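Local coordinates for protein 2,3,4,5-tetrahydropyridine-2,6-dicarboxylate N-succinyltransferase (Campylobacter jejuni, PDB 2RIJ) that probably catalyses the succinyl-CoA-dependent opening of cyclic tetrahydrodipicolinate to N-succinyl-L-2-amino-6-oxopimelate, a step of lysine biosynthesis, as a left-handed beta-helix acyltransferase, at residues Ser243-Asn246 with Phe247-Thr251. Sequence-based numbering, arbitrary orientation. Where two conformers were deposited one is given.
Sequences SYVN and FNAGT
N246 and F247 sit next to each other where strand 244-245 turns toward strand 250-251, and their side chains run alongside one another. The amide of N246 leans over the peptide that follows it: OD1 accepts a hydrogen bond from the backbone N of F247 (2.8 Å), a bent bond whose donor lies 23° out of the carbonyl plane. With CG swung anti to its own N (chi1 -151°), the side chain lies beside the carbonyl carbon, close to the N-H of F247. OD1 also takes a hydrogen bond from R227 NH1, so two donors fix the amide. The same oxygen is 3.3 Å from F247 CD1, the ring standing almost perpendicular to the amide plane (86°); the F247 ring also stacks with that of F205.

On the inner side of the bend, A249 CB points back to N246 O, 3.3 Å away. V245 CG1 lies 3.5 Å from A249 O. Its apolar contact with A249 CB is at 4.1 Å. CG1 also reaches G250 CA at 3.9 Å. V245 packs on I238 and A249 on I261, tying the corner to neighbouring strands. Such a bend between short strands of two parallel sheets is a corner of a left-handed parallel beta-helix coil, the hexapeptide-repeat fold of this acyltransferase family.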
# COMPACT_ATOMS: atom_id res chain seq x y z
N SER A 243 22.69 8.24 24.72
CA SER A 243 22.39 7.15 25.62
C SER A 243 21.84 7.62 26.95
O SER A 243 21.97 8.78 27.34
CB SER A 243 23.64 6.34 25.92
OG SER A 243 24.39 6.08 24.75
N TYR A 244 21.31 6.68 27.70
CA TYR A 244 20.97 6.92 29.08
C TYR A 244 20.72 5.57 29.75
O TYR A 244 20.21 4.67 29.13
CB TYR A 244 19.73 7.78 29.24
CG TYR A 244 19.60 8.37 30.65
CD1 TYR A 244 20.59 9.19 31.16
CD2 TYR A 244 18.51 8.08 31.47
CE1 TYR A 244 20.53 9.69 32.41
CE2 TYR A 244 18.42 8.63 32.75
CZ TYR A 244 19.42 9.43 33.21
OH TYR A 244 19.36 9.97 34.46
N VAL A 245 21.14 5.45 31.00
CA VAL A 245 20.68 4.36 31.90
C VAL A 245 20.15 5.00 33.19
O VAL A 245 20.88 5.64 33.98
CB VAL A 245 21.73 3.36 32.20
CG1 VAL A 245 21.12 2.12 32.91
CG2 VAL A 245 22.52 2.96 30.87
N ASN A 246 18.85 4.83 33.38
CA ASN A 246 18.19 5.38 34.54
C ASN A 246 18.35 4.44 35.76
O ASN A 246 18.95 3.33 35.69
CB ASN A 246 16.72 5.60 34.20
CG ASN A 246 16.06 6.75 34.97
OD1 ASN A 246 16.50 7.12 36.03
ND2 ASN A 246 15.03 7.34 34.38
N PHE A 247 17.88 4.89 36.91
CA PHE A 247 17.94 4.04 38.09
C PHE A 247 17.02 2.84 37.94
O PHE A 247 16.01 2.89 37.19
CB PHE A 247 17.63 4.83 39.37
CG PHE A 247 16.20 5.11 39.57
CD1 PHE A 247 15.65 6.25 39.07
CD2 PHE A 247 15.41 4.24 40.29
CE1 PHE A 247 14.31 6.54 39.28
CE2 PHE A 247 14.08 4.53 40.52
CZ PHE A 247 13.53 5.66 40.00
N ASN A 248 17.40 1.74 38.61
CA ASN A 248 16.71 0.45 38.52
C ASN A 248 16.54 0.01 37.03
O ASN A 248 15.51 -0.54 36.63
CB ASN A 248 15.34 0.57 39.21
CG ASN A 248 14.73 -0.75 39.55
OD1 ASN A 248 15.41 -1.71 39.93
ND2 ASN A 248 13.40 -0.81 39.42
N ALA A 249 17.59 0.25 36.24
CA ALA A 249 17.68 -0.14 34.85
C ALA A 249 19.10 -0.58 34.57
O ALA A 249 20.03 -0.19 35.27
CB ALA A 249 17.32 1.04 33.88
N GLY A 250 19.27 -1.39 33.54
CA GLY A 250 20.59 -1.70 33.02
C GLY A 250 20.69 -2.99 32.25
O GLY A 250 19.77 -3.37 31.51
N THR A 251 21.83 -3.66 32.44
CA THR A 251 22.26 -4.75 31.61
C THR A 251 22.56 -5.93 32.52
O THR A 251 23.06 -5.76 33.63
CB THR A 251 23.52 -4.40 30.77
OG1 THR A 251 24.64 -4.11 31.61
CG2 THR A 251 23.23 -3.17 29.85